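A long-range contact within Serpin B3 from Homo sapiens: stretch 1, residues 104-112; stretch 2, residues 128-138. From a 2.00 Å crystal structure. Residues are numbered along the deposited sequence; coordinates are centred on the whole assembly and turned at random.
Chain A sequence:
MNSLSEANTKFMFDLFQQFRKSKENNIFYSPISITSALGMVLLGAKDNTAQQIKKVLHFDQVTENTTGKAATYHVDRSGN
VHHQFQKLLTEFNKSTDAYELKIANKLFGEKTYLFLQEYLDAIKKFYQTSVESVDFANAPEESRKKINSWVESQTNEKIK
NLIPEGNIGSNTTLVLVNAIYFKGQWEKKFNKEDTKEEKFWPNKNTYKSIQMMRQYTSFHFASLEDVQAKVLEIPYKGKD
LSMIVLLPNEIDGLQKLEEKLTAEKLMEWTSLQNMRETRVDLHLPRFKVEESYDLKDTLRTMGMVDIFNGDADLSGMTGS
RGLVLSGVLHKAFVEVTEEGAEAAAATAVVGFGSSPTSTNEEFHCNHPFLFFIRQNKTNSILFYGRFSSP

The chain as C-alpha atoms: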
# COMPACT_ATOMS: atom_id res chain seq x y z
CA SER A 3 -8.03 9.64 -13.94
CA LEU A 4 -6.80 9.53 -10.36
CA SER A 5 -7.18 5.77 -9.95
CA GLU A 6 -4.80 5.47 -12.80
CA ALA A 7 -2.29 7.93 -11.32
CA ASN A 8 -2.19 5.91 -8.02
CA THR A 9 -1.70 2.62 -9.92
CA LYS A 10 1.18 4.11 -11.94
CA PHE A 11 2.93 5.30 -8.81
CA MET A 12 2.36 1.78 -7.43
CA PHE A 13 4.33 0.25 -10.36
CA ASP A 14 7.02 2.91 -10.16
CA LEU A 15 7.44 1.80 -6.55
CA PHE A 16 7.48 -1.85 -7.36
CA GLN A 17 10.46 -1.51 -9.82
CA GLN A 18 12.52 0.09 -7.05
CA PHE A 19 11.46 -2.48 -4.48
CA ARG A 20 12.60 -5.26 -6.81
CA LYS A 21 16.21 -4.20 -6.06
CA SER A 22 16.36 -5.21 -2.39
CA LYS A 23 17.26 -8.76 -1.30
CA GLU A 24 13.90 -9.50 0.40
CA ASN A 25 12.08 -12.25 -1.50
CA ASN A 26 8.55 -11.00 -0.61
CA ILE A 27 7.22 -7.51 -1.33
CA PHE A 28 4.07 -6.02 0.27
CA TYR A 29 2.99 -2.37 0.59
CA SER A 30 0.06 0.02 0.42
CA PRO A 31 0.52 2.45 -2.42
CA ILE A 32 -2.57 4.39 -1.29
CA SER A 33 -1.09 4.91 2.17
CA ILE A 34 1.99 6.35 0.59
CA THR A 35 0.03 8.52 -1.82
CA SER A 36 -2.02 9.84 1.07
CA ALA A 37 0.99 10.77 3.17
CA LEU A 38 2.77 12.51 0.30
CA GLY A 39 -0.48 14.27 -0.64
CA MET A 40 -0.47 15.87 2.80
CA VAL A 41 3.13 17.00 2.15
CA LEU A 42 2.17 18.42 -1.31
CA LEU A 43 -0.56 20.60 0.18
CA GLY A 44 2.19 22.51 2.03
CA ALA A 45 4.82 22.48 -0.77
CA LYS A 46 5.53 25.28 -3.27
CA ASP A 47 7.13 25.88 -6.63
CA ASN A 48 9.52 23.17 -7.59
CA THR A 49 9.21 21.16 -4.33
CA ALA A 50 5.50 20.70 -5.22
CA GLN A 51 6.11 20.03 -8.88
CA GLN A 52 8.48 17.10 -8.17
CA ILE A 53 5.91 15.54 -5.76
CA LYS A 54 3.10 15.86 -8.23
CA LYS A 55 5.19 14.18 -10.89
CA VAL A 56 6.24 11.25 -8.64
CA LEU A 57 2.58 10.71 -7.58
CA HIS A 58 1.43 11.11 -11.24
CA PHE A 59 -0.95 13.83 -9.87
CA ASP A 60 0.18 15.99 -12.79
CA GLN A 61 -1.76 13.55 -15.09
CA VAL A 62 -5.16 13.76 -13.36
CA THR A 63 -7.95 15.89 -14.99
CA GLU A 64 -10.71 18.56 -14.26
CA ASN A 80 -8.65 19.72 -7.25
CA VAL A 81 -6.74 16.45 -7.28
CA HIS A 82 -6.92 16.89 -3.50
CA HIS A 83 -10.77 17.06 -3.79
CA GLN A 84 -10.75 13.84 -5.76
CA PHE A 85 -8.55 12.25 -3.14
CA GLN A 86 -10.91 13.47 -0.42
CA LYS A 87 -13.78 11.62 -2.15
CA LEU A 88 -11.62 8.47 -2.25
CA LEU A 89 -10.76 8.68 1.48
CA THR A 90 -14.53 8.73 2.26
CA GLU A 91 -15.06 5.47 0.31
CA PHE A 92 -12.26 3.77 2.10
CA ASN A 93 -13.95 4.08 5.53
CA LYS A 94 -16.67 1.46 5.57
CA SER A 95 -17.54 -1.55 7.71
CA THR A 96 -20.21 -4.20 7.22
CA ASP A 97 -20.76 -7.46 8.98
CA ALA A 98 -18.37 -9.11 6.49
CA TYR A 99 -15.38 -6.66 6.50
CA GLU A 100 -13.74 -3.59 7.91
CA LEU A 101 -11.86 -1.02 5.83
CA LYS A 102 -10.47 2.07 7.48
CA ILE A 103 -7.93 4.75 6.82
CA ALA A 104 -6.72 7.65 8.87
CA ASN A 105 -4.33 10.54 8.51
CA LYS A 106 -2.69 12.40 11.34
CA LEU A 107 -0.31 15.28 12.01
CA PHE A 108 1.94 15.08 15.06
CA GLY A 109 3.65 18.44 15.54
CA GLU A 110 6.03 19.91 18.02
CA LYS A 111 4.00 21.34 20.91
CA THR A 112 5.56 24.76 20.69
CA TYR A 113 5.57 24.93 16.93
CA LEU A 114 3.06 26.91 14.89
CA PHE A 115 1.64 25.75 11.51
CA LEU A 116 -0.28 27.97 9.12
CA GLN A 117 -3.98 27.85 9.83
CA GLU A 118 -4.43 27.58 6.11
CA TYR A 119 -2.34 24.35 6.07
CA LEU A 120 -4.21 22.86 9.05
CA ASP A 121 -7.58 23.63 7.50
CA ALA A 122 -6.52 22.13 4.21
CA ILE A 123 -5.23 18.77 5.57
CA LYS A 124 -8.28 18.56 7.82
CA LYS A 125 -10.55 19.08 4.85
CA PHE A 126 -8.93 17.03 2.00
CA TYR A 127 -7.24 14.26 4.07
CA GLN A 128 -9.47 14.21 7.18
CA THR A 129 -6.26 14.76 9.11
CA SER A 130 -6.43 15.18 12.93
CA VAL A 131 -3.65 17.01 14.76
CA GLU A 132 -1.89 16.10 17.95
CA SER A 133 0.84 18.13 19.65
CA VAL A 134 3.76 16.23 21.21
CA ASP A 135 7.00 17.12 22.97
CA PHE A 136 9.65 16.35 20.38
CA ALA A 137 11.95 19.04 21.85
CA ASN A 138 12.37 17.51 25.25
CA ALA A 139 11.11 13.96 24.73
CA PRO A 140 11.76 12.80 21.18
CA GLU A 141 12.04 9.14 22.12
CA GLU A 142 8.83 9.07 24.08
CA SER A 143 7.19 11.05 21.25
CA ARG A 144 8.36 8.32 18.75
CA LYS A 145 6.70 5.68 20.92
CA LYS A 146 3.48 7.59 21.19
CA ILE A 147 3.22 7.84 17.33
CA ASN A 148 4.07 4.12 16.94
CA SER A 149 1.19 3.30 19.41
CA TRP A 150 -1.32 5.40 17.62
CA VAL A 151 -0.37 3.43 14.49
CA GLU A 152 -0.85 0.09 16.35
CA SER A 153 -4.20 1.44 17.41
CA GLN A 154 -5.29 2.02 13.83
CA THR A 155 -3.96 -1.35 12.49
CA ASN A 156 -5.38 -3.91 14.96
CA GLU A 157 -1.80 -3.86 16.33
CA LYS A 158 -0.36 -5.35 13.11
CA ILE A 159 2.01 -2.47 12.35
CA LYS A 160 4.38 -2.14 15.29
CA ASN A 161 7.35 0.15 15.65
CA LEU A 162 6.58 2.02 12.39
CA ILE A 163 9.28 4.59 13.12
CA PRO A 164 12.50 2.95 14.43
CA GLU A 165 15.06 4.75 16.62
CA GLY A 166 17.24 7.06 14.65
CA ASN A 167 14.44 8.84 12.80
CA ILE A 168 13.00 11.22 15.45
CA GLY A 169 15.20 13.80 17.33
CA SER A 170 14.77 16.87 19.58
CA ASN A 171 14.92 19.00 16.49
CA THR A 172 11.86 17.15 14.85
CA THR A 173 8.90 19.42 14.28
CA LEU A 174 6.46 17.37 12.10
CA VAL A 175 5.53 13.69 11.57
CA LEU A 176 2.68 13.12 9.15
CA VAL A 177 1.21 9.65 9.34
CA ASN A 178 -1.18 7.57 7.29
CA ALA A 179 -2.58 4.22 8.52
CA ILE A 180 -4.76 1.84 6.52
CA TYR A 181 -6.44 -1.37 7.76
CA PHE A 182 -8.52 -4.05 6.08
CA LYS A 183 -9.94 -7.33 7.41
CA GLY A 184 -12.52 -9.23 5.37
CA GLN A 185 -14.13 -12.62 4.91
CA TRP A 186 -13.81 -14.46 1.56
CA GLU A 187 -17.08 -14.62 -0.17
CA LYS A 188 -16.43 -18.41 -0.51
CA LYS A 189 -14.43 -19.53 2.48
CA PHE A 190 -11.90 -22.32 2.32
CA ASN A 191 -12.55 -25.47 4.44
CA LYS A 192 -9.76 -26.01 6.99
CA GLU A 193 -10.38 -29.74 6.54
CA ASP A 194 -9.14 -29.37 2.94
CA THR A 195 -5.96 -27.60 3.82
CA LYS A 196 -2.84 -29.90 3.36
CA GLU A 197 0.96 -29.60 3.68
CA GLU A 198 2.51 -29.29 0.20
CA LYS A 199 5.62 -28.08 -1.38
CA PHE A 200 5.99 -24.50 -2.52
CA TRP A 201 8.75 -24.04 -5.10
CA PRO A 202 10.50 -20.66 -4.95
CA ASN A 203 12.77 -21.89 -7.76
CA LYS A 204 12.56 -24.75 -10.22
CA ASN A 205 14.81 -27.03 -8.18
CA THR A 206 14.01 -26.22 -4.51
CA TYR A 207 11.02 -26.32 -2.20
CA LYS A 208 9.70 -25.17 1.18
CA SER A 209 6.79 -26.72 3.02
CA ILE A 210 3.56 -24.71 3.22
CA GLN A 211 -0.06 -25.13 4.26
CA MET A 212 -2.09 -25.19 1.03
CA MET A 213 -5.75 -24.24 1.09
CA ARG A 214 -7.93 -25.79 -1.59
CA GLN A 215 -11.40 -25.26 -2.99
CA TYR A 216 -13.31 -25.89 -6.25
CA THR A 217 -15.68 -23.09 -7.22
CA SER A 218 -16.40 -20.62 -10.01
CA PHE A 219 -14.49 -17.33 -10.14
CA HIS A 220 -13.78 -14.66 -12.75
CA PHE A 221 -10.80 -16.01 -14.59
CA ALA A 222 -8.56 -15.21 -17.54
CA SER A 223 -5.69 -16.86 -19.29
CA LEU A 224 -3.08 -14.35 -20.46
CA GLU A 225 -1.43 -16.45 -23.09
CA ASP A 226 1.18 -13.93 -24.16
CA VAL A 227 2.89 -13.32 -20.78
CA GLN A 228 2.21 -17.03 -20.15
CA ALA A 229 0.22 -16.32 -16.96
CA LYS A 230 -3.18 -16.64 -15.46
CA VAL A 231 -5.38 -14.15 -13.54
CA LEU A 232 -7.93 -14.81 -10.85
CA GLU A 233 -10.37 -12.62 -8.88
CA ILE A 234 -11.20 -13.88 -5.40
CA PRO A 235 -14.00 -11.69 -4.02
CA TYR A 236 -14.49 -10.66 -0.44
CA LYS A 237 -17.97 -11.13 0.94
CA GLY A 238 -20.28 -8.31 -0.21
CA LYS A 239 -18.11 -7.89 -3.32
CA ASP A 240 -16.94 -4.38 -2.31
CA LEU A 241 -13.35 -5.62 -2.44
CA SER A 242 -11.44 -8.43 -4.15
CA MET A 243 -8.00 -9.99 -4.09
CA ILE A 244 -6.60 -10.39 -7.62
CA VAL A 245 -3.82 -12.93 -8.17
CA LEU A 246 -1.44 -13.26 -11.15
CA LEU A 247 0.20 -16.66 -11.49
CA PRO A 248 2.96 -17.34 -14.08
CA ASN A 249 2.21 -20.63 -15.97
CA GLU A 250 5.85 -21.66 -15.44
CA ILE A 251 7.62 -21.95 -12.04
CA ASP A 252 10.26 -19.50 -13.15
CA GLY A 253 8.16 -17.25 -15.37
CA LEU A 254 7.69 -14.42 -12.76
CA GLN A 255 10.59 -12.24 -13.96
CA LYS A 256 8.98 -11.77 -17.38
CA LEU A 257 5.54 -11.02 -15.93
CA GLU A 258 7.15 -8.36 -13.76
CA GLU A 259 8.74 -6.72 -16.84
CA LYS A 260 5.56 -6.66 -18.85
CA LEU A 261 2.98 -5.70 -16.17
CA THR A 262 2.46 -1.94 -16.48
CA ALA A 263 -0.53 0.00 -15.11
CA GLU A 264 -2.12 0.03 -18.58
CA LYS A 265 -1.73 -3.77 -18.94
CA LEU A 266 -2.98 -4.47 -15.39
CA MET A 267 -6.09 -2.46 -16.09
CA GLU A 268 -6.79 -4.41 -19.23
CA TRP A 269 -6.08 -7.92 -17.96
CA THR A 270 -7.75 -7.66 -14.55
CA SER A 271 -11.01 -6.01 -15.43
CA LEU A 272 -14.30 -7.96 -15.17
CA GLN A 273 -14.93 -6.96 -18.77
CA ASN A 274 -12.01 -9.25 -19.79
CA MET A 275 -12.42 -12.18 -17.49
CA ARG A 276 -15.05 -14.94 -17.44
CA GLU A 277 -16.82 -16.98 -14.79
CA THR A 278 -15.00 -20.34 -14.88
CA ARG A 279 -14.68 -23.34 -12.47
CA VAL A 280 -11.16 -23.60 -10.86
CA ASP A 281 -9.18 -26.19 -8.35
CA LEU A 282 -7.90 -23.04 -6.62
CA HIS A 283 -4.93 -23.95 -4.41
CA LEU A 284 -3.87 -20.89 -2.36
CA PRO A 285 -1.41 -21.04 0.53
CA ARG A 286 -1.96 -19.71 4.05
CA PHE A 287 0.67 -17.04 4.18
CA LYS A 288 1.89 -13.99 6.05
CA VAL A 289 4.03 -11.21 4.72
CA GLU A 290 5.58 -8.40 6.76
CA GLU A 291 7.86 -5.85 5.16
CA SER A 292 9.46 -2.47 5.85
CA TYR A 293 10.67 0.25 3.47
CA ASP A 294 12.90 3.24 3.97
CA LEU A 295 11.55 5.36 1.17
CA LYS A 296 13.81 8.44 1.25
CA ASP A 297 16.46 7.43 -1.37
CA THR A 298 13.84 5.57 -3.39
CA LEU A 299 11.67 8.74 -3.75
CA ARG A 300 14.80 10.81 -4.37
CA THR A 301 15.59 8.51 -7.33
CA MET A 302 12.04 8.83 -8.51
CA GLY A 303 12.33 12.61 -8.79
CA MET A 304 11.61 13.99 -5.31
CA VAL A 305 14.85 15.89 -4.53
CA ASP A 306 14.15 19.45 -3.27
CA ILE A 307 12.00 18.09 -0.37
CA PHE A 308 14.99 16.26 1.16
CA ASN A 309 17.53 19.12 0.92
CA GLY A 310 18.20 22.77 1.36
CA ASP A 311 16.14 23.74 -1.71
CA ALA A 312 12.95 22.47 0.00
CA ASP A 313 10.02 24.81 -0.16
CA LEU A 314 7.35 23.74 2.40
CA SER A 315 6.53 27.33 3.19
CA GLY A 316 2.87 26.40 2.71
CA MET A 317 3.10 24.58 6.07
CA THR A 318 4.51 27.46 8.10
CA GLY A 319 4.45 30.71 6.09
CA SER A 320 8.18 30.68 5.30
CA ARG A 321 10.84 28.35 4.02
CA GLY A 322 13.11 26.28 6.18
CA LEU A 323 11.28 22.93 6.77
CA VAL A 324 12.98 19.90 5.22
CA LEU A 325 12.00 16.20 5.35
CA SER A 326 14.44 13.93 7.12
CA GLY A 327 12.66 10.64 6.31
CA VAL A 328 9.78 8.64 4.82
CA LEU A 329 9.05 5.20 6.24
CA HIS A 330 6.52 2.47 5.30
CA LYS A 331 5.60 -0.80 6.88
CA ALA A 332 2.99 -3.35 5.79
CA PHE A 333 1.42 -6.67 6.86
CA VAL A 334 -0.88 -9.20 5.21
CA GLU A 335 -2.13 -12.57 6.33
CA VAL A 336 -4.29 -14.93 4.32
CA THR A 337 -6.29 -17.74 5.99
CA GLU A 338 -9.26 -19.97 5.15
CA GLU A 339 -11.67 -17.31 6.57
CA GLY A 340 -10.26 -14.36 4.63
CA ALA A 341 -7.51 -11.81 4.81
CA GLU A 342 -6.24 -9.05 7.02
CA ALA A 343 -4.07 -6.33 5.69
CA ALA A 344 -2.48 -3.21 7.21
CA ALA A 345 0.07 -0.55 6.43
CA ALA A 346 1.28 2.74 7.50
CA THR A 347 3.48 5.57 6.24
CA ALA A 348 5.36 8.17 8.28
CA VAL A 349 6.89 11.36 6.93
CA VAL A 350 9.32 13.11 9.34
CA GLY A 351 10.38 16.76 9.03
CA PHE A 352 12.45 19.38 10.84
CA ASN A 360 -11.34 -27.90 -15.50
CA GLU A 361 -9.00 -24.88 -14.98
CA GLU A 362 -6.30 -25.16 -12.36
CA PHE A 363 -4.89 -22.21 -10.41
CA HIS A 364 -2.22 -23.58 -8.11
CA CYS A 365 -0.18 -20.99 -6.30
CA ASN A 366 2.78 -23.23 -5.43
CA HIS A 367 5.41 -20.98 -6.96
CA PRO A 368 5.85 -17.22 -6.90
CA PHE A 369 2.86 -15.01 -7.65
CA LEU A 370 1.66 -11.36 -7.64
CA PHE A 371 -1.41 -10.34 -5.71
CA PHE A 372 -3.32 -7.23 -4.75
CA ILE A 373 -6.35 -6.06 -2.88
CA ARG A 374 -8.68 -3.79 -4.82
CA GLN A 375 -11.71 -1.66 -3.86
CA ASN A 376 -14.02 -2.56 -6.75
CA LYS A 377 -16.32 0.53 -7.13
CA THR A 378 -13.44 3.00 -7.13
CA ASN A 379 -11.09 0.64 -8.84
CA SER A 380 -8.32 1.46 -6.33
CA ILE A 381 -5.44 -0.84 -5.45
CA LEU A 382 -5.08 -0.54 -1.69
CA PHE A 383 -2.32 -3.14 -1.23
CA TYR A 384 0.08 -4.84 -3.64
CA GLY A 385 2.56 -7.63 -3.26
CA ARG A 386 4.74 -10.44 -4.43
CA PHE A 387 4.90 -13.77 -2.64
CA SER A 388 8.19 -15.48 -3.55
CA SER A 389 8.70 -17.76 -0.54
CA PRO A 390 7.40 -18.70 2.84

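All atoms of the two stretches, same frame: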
# COMPACT_ATOMS: atom_id res chain seq x y z
N ALA A 104 -6.81 6.40 8.14
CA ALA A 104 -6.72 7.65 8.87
C ALA A 104 -5.39 8.34 8.57
O ALA A 104 -4.35 7.68 8.34
CB ALA A 104 -6.78 7.34 10.35
N ASN A 105 -5.44 9.66 8.69
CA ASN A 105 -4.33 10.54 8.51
C ASN A 105 -4.17 11.35 9.75
O ASN A 105 -5.14 11.77 10.35
CB ASN A 105 -4.64 11.46 7.32
CG ASN A 105 -4.62 10.73 6.03
OD1 ASN A 105 -5.59 10.73 5.21
ND2 ASN A 105 -3.54 10.07 5.82
N LYS A 106 -2.94 11.60 10.16
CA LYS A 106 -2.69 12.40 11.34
C LYS A 106 -1.40 13.21 11.28
O LYS A 106 -0.40 12.75 10.79
CB LYS A 106 -2.68 11.51 12.61
CG LYS A 106 -2.73 12.31 13.93
CD LYS A 106 -2.97 11.40 15.11
CE LYS A 106 -3.03 12.15 16.42
NZ LYS A 106 -3.50 11.31 17.58
N LEU A 107 -1.45 14.42 11.81
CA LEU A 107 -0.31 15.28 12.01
C LEU A 107 0.11 15.31 13.48
O LEU A 107 -0.65 15.69 14.36
CB LEU A 107 -0.60 16.69 11.47
CG LEU A 107 0.43 17.76 11.84
CD1 LEU A 107 1.82 17.44 11.35
CD2 LEU A 107 0.06 19.13 11.34
N PHE A 108 1.34 14.94 13.74
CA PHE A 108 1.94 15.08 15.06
C PHE A 108 2.96 16.23 14.91
O PHE A 108 3.94 16.14 14.18
CB PHE A 108 2.66 13.81 15.51
CG PHE A 108 1.76 12.62 15.78
CD1 PHE A 108 1.44 11.71 14.74
CD2 PHE A 108 1.27 12.37 17.04
CE1 PHE A 108 0.61 10.61 14.97
CE2 PHE A 108 0.46 11.24 17.27
CZ PHE A 108 0.15 10.38 16.24
N GLY A 109 2.70 17.34 15.60
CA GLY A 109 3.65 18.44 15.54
C GLY A 109 4.24 18.78 16.87
O GLY A 109 3.62 18.58 17.90
N GLU A 110 5.43 19.37 16.83
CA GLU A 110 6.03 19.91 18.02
C GLU A 110 5.07 20.88 18.72
O GLU A 110 4.43 21.74 18.10
CB GLU A 110 7.39 20.50 17.72
CG GLU A 110 7.89 21.46 18.79
CD GLU A 110 8.10 20.84 20.16
OE1 GLU A 110 8.41 19.63 20.26
OE2 GLU A 110 7.94 21.58 21.13
N LYS A 111 4.95 20.67 20.03
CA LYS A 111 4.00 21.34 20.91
C LYS A 111 4.10 22.88 20.84
O LYS A 111 3.10 23.61 20.82
CB LYS A 111 4.32 20.87 22.34
CG LYS A 111 3.16 20.77 23.30
CD LYS A 111 3.62 20.17 24.64
CE LYS A 111 5.00 20.70 25.03
NZ LYS A 111 5.25 20.76 26.50
N THR A 112 5.32 23.34 20.76
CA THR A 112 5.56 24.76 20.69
C THR A 112 5.61 25.34 19.29
O THR A 112 5.86 26.52 19.12
CB THR A 112 6.88 25.10 21.41
OG1 THR A 112 7.99 24.44 20.78
CG2 THR A 112 6.79 24.69 22.87
N GLN A 128 -8.80 14.58 5.92
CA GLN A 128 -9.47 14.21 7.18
C GLN A 128 -8.43 14.10 8.29
O GLN A 128 -8.58 13.34 9.24
CB GLN A 128 -10.25 12.90 7.03
CG GLN A 128 -11.13 12.79 5.80
CD GLN A 128 -11.87 11.40 5.66
OE1 GLN A 128 -11.38 10.31 6.05
NE2 GLN A 128 -13.07 11.45 5.08
N THR A 129 -7.36 14.88 8.20
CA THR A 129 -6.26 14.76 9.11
C THR A 129 -6.62 15.36 10.50
O THR A 129 -7.08 16.50 10.59
CB THR A 129 -5.05 15.48 8.50
OG1 THR A 129 -4.79 14.93 7.19
CG2 THR A 129 -3.82 15.28 9.39
N SER A 130 -6.34 14.62 11.58
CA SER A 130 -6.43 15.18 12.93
C SER A 130 -5.02 15.58 13.32
O SER A 130 -4.05 15.18 12.68
CB SER A 130 -7.03 14.16 13.93
OG SER A 130 -6.24 12.98 13.92
N VAL A 131 -4.91 16.41 14.35
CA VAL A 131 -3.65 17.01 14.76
C VAL A 131 -3.42 16.73 16.24
O VAL A 131 -4.30 16.99 17.09
CB VAL A 131 -3.68 18.51 14.56
CG1 VAL A 131 -2.39 19.12 15.05
CG2 VAL A 131 -3.94 18.85 13.07
N GLU A 132 -2.25 16.23 16.55
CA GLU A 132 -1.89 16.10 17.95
C GLU A 132 -0.54 16.75 18.15
O GLU A 132 0.36 16.57 17.32
CB GLU A 132 -1.87 14.62 18.39
CG GLU A 132 -1.40 14.50 19.82
CD GLU A 132 -1.87 13.24 20.53
OE1 GLU A 132 -2.31 12.31 19.81
OE2 GLU A 132 -1.77 13.20 21.80
N SER A 133 -0.43 17.52 19.24
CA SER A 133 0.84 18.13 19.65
C SER A 133 1.61 17.30 20.65
O SER A 133 1.05 16.85 21.65
CB SER A 133 0.57 19.53 20.25
OG SER A 133 0.01 20.41 19.30
N VAL A 134 2.88 17.06 20.37
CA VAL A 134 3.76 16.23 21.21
C VAL A 134 5.06 16.97 21.47
O VAL A 134 5.38 17.99 20.82
CB VAL A 134 4.00 14.84 20.56
CG1 VAL A 134 2.63 14.22 20.28
CG2 VAL A 134 4.80 14.95 19.26
N ASP A 135 5.78 16.49 22.49
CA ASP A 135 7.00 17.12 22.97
C ASP A 135 8.23 16.51 22.34
O ASP A 135 8.92 15.70 22.97
CB ASP A 135 7.07 17.00 24.51
CG ASP A 135 8.10 17.97 25.17
OD1 ASP A 135 9.05 18.50 24.53
OD2 ASP A 135 7.94 18.18 26.38
N PHE A 136 8.51 16.89 21.10
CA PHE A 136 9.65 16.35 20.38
C PHE A 136 10.90 17.00 21.01
O PHE A 136 11.94 16.39 21.05
CB PHE A 136 9.66 16.67 18.84
CG PHE A 136 8.65 15.89 17.97
CD1 PHE A 136 8.64 14.50 17.94
CD2 PHE A 136 7.76 16.57 17.14
CE1 PHE A 136 7.74 13.80 17.13
CE2 PHE A 136 6.86 15.88 16.35
CZ PHE A 136 6.85 14.49 16.35
N ALA A 137 10.78 18.27 21.42
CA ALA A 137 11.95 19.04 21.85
C ALA A 137 12.60 18.37 23.03
O ALA A 137 13.78 18.10 22.99
CB ALA A 137 11.59 20.48 22.20
N ASN A 138 11.81 18.09 24.05
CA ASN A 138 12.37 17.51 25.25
C ASN A 138 12.19 16.03 25.39
O ASN A 138 12.73 15.47 26.31
CB ASN A 138 11.75 18.15 26.48
CG ASN A 138 11.71 19.65 26.38
OD1 ASN A 138 10.63 20.24 26.49
ND2 ASN A 138 12.83 20.25 26.11
O HOH W 1 -8.22 10.67 9.07
O HOH W 2 -6.86 10.96 12.31
O HOH W 3 8.05 21.17 23.74
O HOH W 4 0.45 22.76 20.39

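A strand that runs through the first stretch to Glu110 and a second that ends at Val134 run parallel, with 28° between their directions, and the two stretches bury 837 Å² between them. The ladder is typical of parallel pairing, in which one residue bonds to two partners flanking the residue it faces. Leu107 N donates to Ser130 O (2.8 Å, 172°) and Leu107 O accepts from Glu132 N (2.8 Å, 168°); Gly109 repeats the pattern, its N to Glu132 O at 3.0 Å and its O from Val134 N at 3.0 Å. At the start, Ser130 N to Asn105 O is weak at 3.3 Å, but water 2 also bridges Asn105 O and Ser130 OG, 2.7 Å from each.

Glu110 loses the most surface, 76 Å². Its CA-to-CB bond points sideways, but chi1 t and chi2 p bring its carboxylate back to the turn that follows the second strand. There Glu110 OE1 accepts from Ala137 N at 3.0 Å and, weakly at 126°, from Phe136 N at 2.9 Å. A buried carboxylate suits this place because it supplies an acceptor to two consecutive amides. Its OE2 is also engaged: Thr112 OG1 and Thr112 N donate to Glu110 OE2 at 2.9 and 3.2 Å, and water 3 donates to it at 2.6 Å. That water also reaches Asp135 OD1, weakly at 3.0 Å, and so lies between two carboxylates of like charge.

Glu132, with 74 Å² covered, shares a face of the sheet with Lys106, Phe108 and Ser130. The all-t Lys106 chain runs out fully extended, placing NZ 2.7 Å from Glu132 OE1 in a salt bridge. Both residues are partly exposed, so long chains can pair their charges at the margin while their aliphatic carbons remain against the sheet. Phe108, buried on the same face, sets its ring edge against Val134, with Phe108 CD2 4.0 Å from Val134 CG1. The Phe136 ring in turn presents its edge to the backbone, its CE2 lying 3.6 Å from Phe108 O. On the other face Leu107 packs loosely on Val131 (CB to CG2, 4.3 Å).

Lys111, the third large contributor at 69 Å², extends the backbone pairing past the strand: Lys111 N donates to Val134 O at 2.8 Å, although the 133° angle is bent. Its side chain is exposed, and the salt bridge from Lys111 NZ to Asp135 OD2 is long at 3.7 Å. Water 4 adds a link nearby, donating to Lys111 O at 2.8 Å and hydrogen-bonding with Ser133 OG at 2.6 Å.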